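PDB 2B8N: D-glycerate 2-kinase from Thermotoga maritima, which catalyses the magnesium- and ATP-dependent phosphorylation of D-glycerate to 2-phosphoglycerate, a step in the breakdown of serine. Local coordinates for residues Leu49-Arg63 with Lys75-Glu89. Residues are numbered along the deposited sequence; the frame is centred on the assembly and turned at random.
Sequences LDRVILVAVGKAAWR and KIRKGVVVTKYGHSE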
ATOM      1  N   LEU A  49      -6.595 -15.837 -19.832  1.00 26.39           N
ATOM      2  CA  LEU A  49      -6.891 -14.648 -20.588  1.00 26.35           C
ATOM      3  C   LEU A  49      -6.385 -14.760 -22.031  1.00 26.66           C
ATOM      4  O   LEU A  49      -5.403 -15.448 -22.306  1.00 26.40           O
ATOM      5  CB  LEU A  49      -6.320 -13.411 -19.891  1.00 25.97           C
ATOM      6  CG  LEU A  49      -6.864 -13.112 -18.489  1.00 27.29           C
ATOM      7  CD1 LEU A  49      -6.410 -11.719 -18.018  1.00 25.86           C
ATOM      8  CD2 LEU A  49      -8.389 -13.253 -18.426  1.00 24.96           C
ATOM      9  N   ASP A  50      -7.101 -14.092 -22.937  1.00 26.53           N
ATOM     10  CA  ASP A  50      -6.790 -14.070 -24.359  1.00 26.85           C
ATOM     11  C   ASP A  50      -7.065 -12.694 -24.950  1.00 26.76           C
ATOM     12  O   ASP A  50      -7.877 -11.923 -24.390  1.00 26.74           O
ATOM     13  CB  ASP A  50      -7.661 -15.099 -25.073  1.00 25.23           C
ATOM     14  CG  ASP A  50      -7.215 -16.515 -24.815  1.00 27.30           C
ATOM     15  OD1 ASP A  50      -6.039 -16.823 -25.126  1.00 27.85           O
ATOM     16  OD2 ASP A  50      -8.032 -17.331 -24.322  1.00 31.24           O
ATOM     17  N   ARG A  51      -6.412 -12.392 -26.078  1.00 26.67           N
ATOM     18  CA  ARG A  51      -6.636 -11.126 -26.797  1.00 25.93           C
ATOM     19  C   ARG A  51      -6.432  -9.919 -25.874  1.00 26.66           C
ATOM     20  O   ARG A  51      -7.309  -9.060 -25.785  1.00 26.52           O
ATOM     21  CB  ARG A  51      -8.069 -11.073 -27.338  1.00 26.44           C
ATOM     22  CG  ARG A  51      -8.440 -12.149 -28.302  1.00 20.12           C
ATOM     23  CD  ARG A  51      -9.843 -11.919 -28.809  1.00 20.89           C
ATOM     24  NE  ARG A  51      -9.844 -11.955 -30.264  1.00 28.85           N
ATOM     25  CZ  ARG A  51      -9.978 -10.904 -31.077  1.00 25.38           C
ATOM     26  NH1 ARG A  51     -10.144  -9.681 -30.607  1.00 28.73           N
ATOM     27  NH2 ARG A  51      -9.941 -11.099 -32.389  1.00 26.20           N
ATOM     28  N   VAL A  52      -5.274  -9.880 -25.207  1.00 27.21           N
ATOM     29  CA  VAL A  52      -5.027  -9.002 -24.064  1.00 27.85           C
ATOM     30  C   VAL A  52      -4.310  -7.707 -24.492  1.00 27.98           C
ATOM     31  O   VAL A  52      -3.345  -7.737 -25.263  1.00 29.24           O
ATOM     32  CB  VAL A  52      -4.203  -9.773 -22.921  1.00 28.35           C
ATOM     33  CG1 VAL A  52      -3.890  -8.889 -21.742  1.00 24.36           C
ATOM     34  CG2 VAL A  52      -4.940 -11.042 -22.441  1.00 28.83           C
ATOM     35  N   ILE A  53      -4.842  -6.576 -24.031  1.00 27.33           N
ATOM     36  CA  ILE A  53      -4.133  -5.314 -24.007  1.00 26.70           C
ATOM     37  C   ILE A  53      -3.775  -5.099 -22.543  1.00 25.97           C
ATOM     38  O   ILE A  53      -4.639  -5.034 -21.693  1.00 23.80           O
ATOM     39  CB  ILE A  53      -4.988  -4.139 -24.546  1.00 27.58           C
ATOM     40  CG1 ILE A  53      -5.175  -4.260 -26.073  1.00 27.82           C
ATOM     41  CG2 ILE A  53      -4.322  -2.789 -24.221  1.00 24.33           C
ATOM     42  CD1 ILE A  53      -6.031  -5.409 -26.526  1.00 25.65           C
ATOM     43  N   LEU A  54      -2.485  -5.001 -22.264  1.00 27.22           N
ATOM     44  CA  LEU A  54      -1.985  -4.907 -20.894  1.00 27.61           C
ATOM     45  C   LEU A  54      -1.731  -3.434 -20.575  1.00 28.49           C
ATOM     46  O   LEU A  54      -1.019  -2.735 -21.328  1.00 26.51           O
ATOM     47  CB  LEU A  54      -0.712  -5.756 -20.739  1.00 26.48           C
ATOM     48  CG  LEU A  54       0.132  -5.726 -19.453  1.00 29.54           C
ATOM     49  CD1 LEU A  54       1.059  -6.969 -19.391  1.00 27.95           C
ATOM     50  CD2 LEU A  54       0.947  -4.418 -19.317  1.00 31.80           C
ATOM     51  N   VAL A  55      -2.361  -2.974 -19.487  1.00 28.39           N
ATOM     52  CA  VAL A  55      -2.161  -1.641 -18.942  1.00 28.90           C
ATOM     53  C   VAL A  55      -1.747  -1.771 -17.466  1.00 28.57           C
ATOM     54  O   VAL A  55      -2.517  -2.278 -16.620  1.00 28.25           O
ATOM     55  CB  VAL A  55      -3.435  -0.787 -19.067  1.00 30.16           C
ATOM     56  CG1 VAL A  55      -3.228   0.593 -18.418  1.00 31.42           C
ATOM     57  CG2 VAL A  55      -3.829  -0.617 -20.539  1.00 32.64           C
ATOM     58  N   ALA A  56      -0.528  -1.312 -17.163  1.00 28.48           N
ATOM     59  CA  ALA A  56       0.034  -1.459 -15.818  1.00 28.31           C
ATOM     60  C   ALA A  56       0.381  -0.086 -15.333  1.00 29.34           C
ATOM     61  O   ALA A  56       1.152   0.618 -15.995  1.00 28.98           O
ATOM     62  CB  ALA A  56       1.258  -2.366 -15.810  1.00 25.40           C
ATOM     63  N   VAL A  57      -0.211   0.282 -14.187  1.00 29.87           N
ATOM     64  CA  VAL A  57      -0.050   1.603 -13.574  1.00 30.17           C
ATOM     65  C   VAL A  57       0.229   1.417 -12.096  1.00 28.77           C
ATOM     66  O   VAL A  57      -0.483   0.696 -11.417  1.00 29.50           O
ATOM     67  CB  VAL A  57      -1.318   2.469 -13.753  1.00 29.62           C
ATOM     68  CG1 VAL A  57      -1.268   3.710 -12.877  1.00 36.86           C
ATOM     69  CG2 VAL A  57      -1.454   2.881 -15.166  1.00 32.62           C
ATOM     70  N   GLY A  58       1.263   2.076 -11.607  1.00 27.68           N
ATOM     71  CA  GLY A  58       1.588   2.021 -10.186  1.00 28.15           C
ATOM     72  C   GLY A  58       3.086   2.012  -9.961  1.00 28.63           C
ATOM     73  O   GLY A  58       3.870   1.976 -10.928  1.00 27.88           O
ATOM     74  N   LYS A  59       3.480   2.052  -8.683  1.00 28.49           N
ATOM     75  CA  LYS A  59       4.893   2.003  -8.321  1.00 28.02           C
ATOM     76  C   LYS A  59       5.497   0.631  -8.623  1.00 26.92           C
ATOM     77  O   LYS A  59       6.691   0.528  -8.778  1.00 28.91           O
ATOM     78  CB  LYS A  59       5.102   2.330  -6.840  1.00 29.27           C
ATOM     79  CG  LYS A  59       4.636   3.721  -6.391  1.00 29.17           C
ATOM     80  CD  LYS A  59       5.118   3.976  -4.987  1.00 27.42           C
ATOM     81  CE  LYS A  59       4.060   4.518  -4.070  1.00 30.86           C
ATOM     82  NZ  LYS A  59       4.687   4.851  -2.743  1.00 32.95           N
ATOM     83  N   ALA A  60       4.673  -0.408  -8.675  1.00 25.46           N
ATOM     84  CA  ALA A  60       5.104  -1.764  -9.021  1.00 25.64           C
ATOM     85  C   ALA A  60       4.732  -2.157 -10.464  1.00 25.03           C
ATOM     86  O   ALA A  60       4.685  -3.363 -10.799  1.00 22.12           O
ATOM     87  CB  ALA A  60       4.479  -2.752  -8.058  1.00 25.29           C
ATOM     88  N   ALA A  61       4.479  -1.159 -11.308  1.00 24.88           N
ATOM     89  CA  ALA A  61       3.911  -1.442 -12.627  1.00 27.79           C
ATOM     90  C   ALA A  61       4.866  -2.264 -13.459  1.00 27.48           C
ATOM     91  O   ALA A  61       4.441  -3.207 -14.108  1.00 27.16           O
ATOM     92  CB  ALA A  61       3.514  -0.166 -13.358  1.00 27.31           C
ATOM     93  N   TRP A  62       6.151  -1.913 -13.423  1.00 28.57           N
ATOM     94  CA  TRP A  62       7.120  -2.531 -14.299  1.00 28.06           C
ATOM     95  C   TRP A  62       7.291  -4.025 -13.988  1.00 28.88           C
ATOM     96  O   TRP A  62       7.337  -4.843 -14.911  1.00 29.65           O
ATOM     97  CB  TRP A  62       8.449  -1.783 -14.263  1.00 27.62           C
ATOM     98  CG  TRP A  62       9.333  -2.154 -15.396  1.00 28.91           C
ATOM     99  CD1 TRP A  62       9.448  -1.511 -16.605  1.00 31.06           C
ATOM    100  CD2 TRP A  62      10.223  -3.276 -15.455  1.00 30.98           C
ATOM    101  NE1 TRP A  62      10.365  -2.165 -17.405  1.00 29.04           N
ATOM    102  CE2 TRP A  62      10.845  -3.254 -16.725  1.00 29.01           C
ATOM    103  CE3 TRP A  62      10.555  -4.298 -14.559  1.00 28.72           C
ATOM    104  CZ2 TRP A  62      11.780  -4.208 -17.106  1.00 31.41           C
ATOM    105  CZ3 TRP A  62      11.470  -5.263 -14.952  1.00 26.90           C
ATOM    106  CH2 TRP A  62      12.076  -5.210 -16.204  1.00 29.73           C
ATOM    107  N   ARG A  63       7.371  -4.402 -12.714  1.00 28.79           N
ATOM    108  CA  ARG A  63       7.591  -5.824 -12.411  1.00 29.38           C
ATOM    109  C   ARG A  63       6.323  -6.667 -12.606  1.00 29.42           C
ATOM    110  O   ARG A  63       6.387  -7.830 -13.027  1.00 29.81           O
ATOM    111  CB  ARG A  63       8.199  -6.028 -11.024  1.00 29.17           C
ATOM    112  CG  ARG A  63       9.535  -5.306 -10.868  1.00 31.42           C
ATOM    113  CD  ARG A  63      10.726  -6.210 -10.542  1.00 36.38           C
ATOM    114  NE  ARG A  63      11.634  -6.402 -11.691  1.00 42.49           N
ATOM    115  CZ  ARG A  63      12.913  -6.801 -11.615  1.00 37.19           C
ATOM    116  NH1 ARG A  63      13.477  -7.078 -10.455  1.00 37.51           N
ATOM    117  NH2 ARG A  63      13.642  -6.930 -12.719  1.00 42.07           N
ATOM    118  N   LYS A  75      -0.081 -13.470 -26.610  1.00 26.96           N
ATOM    119  CA  LYS A  75      -1.492 -13.240 -26.326  1.00 25.98           C
ATOM    120  C   LYS A  75      -1.702 -11.806 -25.892  1.00 26.45           C
ATOM    121  O   LYS A  75      -2.832 -11.320 -25.944  1.00 25.68           O
ATOM    122  CB  LYS A  75      -1.999 -14.148 -25.205  1.00 26.69           C
ATOM    123  CG  LYS A  75      -1.946 -15.613 -25.516  1.00 24.32           C
ATOM    124  CD  LYS A  75      -2.158 -16.419 -24.258  1.00 24.18           C
ATOM    125  CE  LYS A  75      -2.636 -17.795 -24.598  1.00 18.61           C
ATOM    126  NZ  LYS A  75      -2.282 -18.714 -23.523  1.00 22.33           N
ATOM    127  N   ILE A  76      -0.641 -11.154 -25.407  1.00 27.04           N
ATOM    128  CA  ILE A  76      -0.647  -9.701 -25.270  1.00 28.20           C
ATOM    129  C   ILE A  76      -0.273  -9.084 -26.627  1.00 29.29           C
ATOM    130  O   ILE A  76       0.800  -9.338 -27.191  1.00 29.00           O
ATOM    131  CB  ILE A  76       0.304  -9.161 -24.181  1.00 29.60           C
ATOM    132  CG1 ILE A  76      -0.147  -9.576 -22.767  1.00 27.10           C
ATOM    133  CG2 ILE A  76       0.392  -7.608 -24.259  1.00 31.19           C
ATOM    134  CD1 ILE A  76       1.026  -9.694 -21.784  1.00 25.59           C
ATOM    135  N   ARG A  77      -1.190  -8.262 -27.121  1.00 30.09           N
ATOM    136  CA  ARG A  77      -1.070  -7.613 -28.404  1.00 30.23           C
ATOM    137  C   ARG A  77      -0.389  -6.261 -28.267  1.00 30.72           C
ATOM    138  O   ARG A  77       0.294  -5.830 -29.175  1.00 32.82           O
ATOM    139  CB  ARG A  77      -2.459  -7.484 -28.991  1.00 29.60           C
ATOM    140  CG  ARG A  77      -3.078  -8.856 -29.112  1.00 33.64           C
ATOM    141  CD  ARG A  77      -4.414  -8.864 -29.773  1.00 32.52           C
ATOM    142  NE  ARG A  77      -4.631 -10.166 -30.379  1.00 30.18           N
ATOM    143  CZ  ARG A  77      -5.553 -10.440 -31.294  1.00 30.44           C
ATOM    144  NH1 ARG A  77      -6.389  -9.498 -31.728  1.00 31.79           N
ATOM    145  NH2 ARG A  77      -5.635 -11.674 -31.780  1.00 31.27           N
ATOM    146  N   LYS A  78      -0.579  -5.611 -27.120  1.00 30.60           N
ATOM    147  CA  LYS A  78       0.015  -4.313 -26.823  1.00 30.22           C
ATOM    148  C   LYS A  78       0.148  -4.192 -25.305  1.00 28.77           C
ATOM    149  O   LYS A  78      -0.729  -4.633 -24.562  1.00 28.10           O
ATOM    150  CB  LYS A  78      -0.848  -3.163 -27.364  1.00 30.87           C
ATOM    151  CG  LYS A  78      -0.075  -2.172 -28.259  1.00 35.16           C
ATOM    152  CD  LYS A  78       0.974  -1.353 -27.481  1.00 42.16           C
ATOM    153  CE  LYS A  78       2.422  -1.535 -28.040  1.00 42.76           C
ATOM    154  NZ  LYS A  78       3.187  -2.688 -27.408  1.00 37.33           N
ATOM    155  N   GLY A  79       1.256  -3.617 -24.858  1.00 27.93           N
ATOM    156  CA  GLY A  79       1.480  -3.359 -23.446  1.00 27.65           C
ATOM    157  C   GLY A  79       1.986  -1.945 -23.206  1.00 27.10           C
ATOM    158  O   GLY A  79       2.758  -1.382 -24.005  1.00 26.40           O
ATOM    159  N   VAL A  80       1.549  -1.378 -22.088  1.00 26.23           N
ATOM    160  CA  VAL A  80       1.950  -0.034 -21.687  1.00 26.27           C
ATOM    161  C   VAL A  80       2.123   0.028 -20.164  1.00 27.43           C
ATOM    162  O   VAL A  80       1.374  -0.594 -19.402  1.00 27.92           O
ATOM    163  CB  VAL A  80       0.954   1.034 -22.191  1.00 26.13           C
ATOM    164  CG1 VAL A  80      -0.415   0.833 -21.555  1.00 30.02           C
ATOM    165  CG2 VAL A  80       1.468   2.448 -21.940  1.00 26.48           C
ATOM    166  N   VAL A  81       3.148   0.771 -19.746  1.00 29.25           N
ATOM    167  CA  VAL A  81       3.609   0.823 -18.365  1.00 28.92           C
ATOM    168  C   VAL A  81       3.795   2.292 -17.972  1.00 29.33           C
ATOM    169  O   VAL A  81       4.497   3.041 -18.662  1.00 28.54           O
ATOM    170  CB  VAL A  81       4.952   0.048 -18.245  1.00 30.34           C
ATOM    171  CG1 VAL A  81       5.657   0.313 -16.914  1.00 29.94           C
ATOM    172  CG2 VAL A  81       4.718  -1.461 -18.469  1.00 32.63           C
ATOM    173  N   VAL A  82       3.126   2.705 -16.882  1.00 28.79           N
ATOM    174  CA  VAL A  82       3.326   4.038 -16.271  1.00 27.88           C
ATOM    175  C   VAL A  82       3.721   3.855 -14.789  1.00 29.25           C
ATOM    176  O   VAL A  82       2.986   3.242 -14.018  1.00 32.01           O
ATOM    177  CB  VAL A  82       2.063   4.935 -16.363  1.00 25.67           C
ATOM    178  CG1 VAL A  82       2.388   6.372 -15.927  1.00 24.06           C
ATOM    179  CG2 VAL A  82       1.506   4.950 -17.758  1.00 22.99           C
ATOM    180  N   THR A  83       4.873   4.367 -14.386  1.00 29.14           N
ATOM    181  CA  THR A  83       5.314   4.205 -12.994  1.00 28.83           C
ATOM    182  C   THR A  83       6.012   5.495 -12.551  1.00 28.51           C
ATOM    183  O   THR A  83       6.058   6.458 -13.304  1.00 27.83           O
ATOM    184  CB  THR A  83       6.179   2.897 -12.811  1.00 29.18           C
ATOM    185  OG1 THR A  83       6.322   2.568 -11.420  1.00 29.49           O
ATOM    186  CG2 THR A  83       7.556   3.033 -13.438  1.00 30.41           C
ATOM    187  N   LYS A  84       6.492   5.532 -11.315  1.00 28.61           N
ATOM    188  CA  LYS A  84       7.231   6.679 -10.793  1.00 28.82           C
ATOM    189  C   LYS A  84       8.560   6.896 -11.539  1.00 27.57           C
ATOM    190  O   LYS A  84       9.196   5.943 -11.993  1.00 26.38           O
ATOM    191  CB  LYS A  84       7.556   6.470  -9.303  1.00 30.16           C
ATOM    192  CG  LYS A  84       6.493   6.908  -8.324  1.00 31.83           C
ATOM    193  CD  LYS A  84       6.918   6.604  -6.884  1.00 30.79           C
ATOM    194  CE  LYS A  84       7.919   7.616  -6.355  1.00 29.32           C
ATOM    195  NZ  LYS A  84       7.316   8.943  -6.234  1.00 27.06           N
ATOM    196  N   TYR A  85       9.004   8.142 -11.617  1.00 25.71           N
ATOM    197  CA  TYR A  85      10.328   8.404 -12.172  1.00 26.44           C
ATOM    198  C   TYR A  85      11.362   7.497 -11.497  1.00 27.40           C
ATOM    199  O   TYR A  85      11.365   7.325 -10.271  1.00 27.80           O
ATOM    200  CB  TYR A  85      10.727   9.896 -12.067  1.00 24.68           C
ATOM    201  CG  TYR A  85       9.746  10.796 -12.774  1.00 25.29           C
ATOM    202  CD1 TYR A  85       9.342  10.507 -14.074  1.00 27.96           C
ATOM    203  CD2 TYR A  85       9.182  11.903 -12.150  1.00 23.02           C
ATOM    204  CE1 TYR A  85       8.423  11.277 -14.729  1.00 28.00           C
ATOM    205  CE2 TYR A  85       8.257  12.694 -12.815  1.00 23.66           C
ATOM    206  CZ  TYR A  85       7.885  12.368 -14.114  1.00 26.79           C
ATOM    207  OH  TYR A  85       6.957  13.095 -14.831  1.00 24.28           O
ATOM    208  N   GLY A  86      12.216   6.900 -12.314  1.00 27.94           N
ATOM    209  CA  GLY A  86      13.323   6.077 -11.832  1.00 27.88           C
ATOM    210  C   GLY A  86      12.968   4.648 -11.465  1.00 28.08           C
ATOM    211  O   GLY A  86      13.840   3.903 -11.003  1.00 28.21           O
ATOM    212  N   HIS A  87      11.714   4.257 -11.683  1.00 26.31           N
ATOM    213  CA  HIS A  87      11.226   2.974 -11.223  1.00 26.16           C
ATOM    214  C   HIS A  87      11.220   1.910 -12.300  1.00 26.14           C
ATOM    215  O   HIS A  87      11.241   0.716 -12.003  1.00 24.69           O
ATOM    216  CB  HIS A  87       9.794   3.111 -10.701  1.00 29.50           C
ATOM    217  CG  HIS A  87       9.700   3.600  -9.286  1.00 29.96           C
ATOM    218  ND1 HIS A  87      10.379   4.708  -8.836  1.00 25.03           N
ATOM    219  CD2 HIS A  87       8.977   3.145  -8.233  1.00 30.24           C
ATOM    220  CE1 HIS A  87      10.097   4.903  -7.560  1.00 29.98           C
ATOM    221  NE2 HIS A  87       9.250   3.970  -7.169  1.00 28.47           N
ATOM    222  N   SER A  88      11.135   2.322 -13.555  1.00 27.26           N
ATOM    223  CA  SER A  88      11.120   1.353 -14.639  1.00 27.15           C
ATOM    224  C   SER A  88      12.526   0.806 -14.845  1.00 27.41           C
ATOM    225  O   SER A  88      13.514   1.507 -14.617  1.00 25.54           O
ATOM    226  CB  SER A  88      10.546   1.957 -15.931  1.00 27.63           C
ATOM    227  OG  SER A  88      11.414   2.884 -16.547  1.00 26.05           O
ATOM    228  N   GLU A  89      12.604  -0.453 -15.273  1.00 28.02           N
ATOM    229  CA  GLU A  89      13.877  -1.175 -15.366  1.00 27.09           C
ATOM    230  C   GLU A  89      14.175  -1.643 -16.789  1.00 27.94           C
ATOM    231  O   GLU A  89      14.738  -2.718 -16.991  1.00 28.10           O
ATOM    232  CB  GLU A  89      13.855  -2.368 -14.407  1.00 24.66           C
ATOM    233  CG  GLU A  89      13.696  -1.996 -12.951  1.00 20.98           C
ATOM    234  CD  GLU A  89      13.701  -3.217 -12.055  1.00 26.91           C
ATOM    235  OE1 GLU A  89      14.690  -3.979 -12.115  1.00 26.48           O
ATOM    236  OE2 GLU A  89      12.725  -3.431 -11.294  1.00 21.65           O
TER
HETATM  237  O   HOH W   1      -4.276 -17.762 -21.647  1.00 23.07           O
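Glu89 lays its CB over the face of the Trp62 six-membered ring, 3.6 Å from the centroid, a CH-pi contact. The indole lies against the Ser88-Glu89 backbone, placed by a chi1 of -165° that turns CG away from the Trp62 nitrogen, and NE1 bonds to Gly90 O. Glu89 also forms a salt bridge with Arg63, OE2 to NE 3.2 Å, over the guanidinium face, so charge rather than a directed N-H makes this pairing. A leucine in place of Trp62 would probably deprive Glu89 CB of its aromatic face, the backbone of its flat support and Gly90 O of its donor. Strands 52-57 and 76-84 form a right-handed beta-alpha-beta crossover through helix 61-72, with 76-84 between 52-57 and outermost strand 96-100 of a parallel sheet. Their backbone hydrogen bonds run from Val52 N-Lys75 O (2.9 Å) to Gly58 N-Val82 O, with a beta bulge at Arg77-Lys78. Thr83 OG1 donates to an in-plane lone pair of Gly58 O (2.6 Å); at phi 143° a CB on Gly58 would strike the preceding carbonyl. Leu54 CD1 meets Ile76 CD1 (3.6 Å) on the helix-bearing face, where short Ala65 and Ala68 touch Leu54, consistent with close packing; opposite, Val55 CG2 lies alongside Val80 CG1 (3.8 Å), beta-branched residues suiting extended strands.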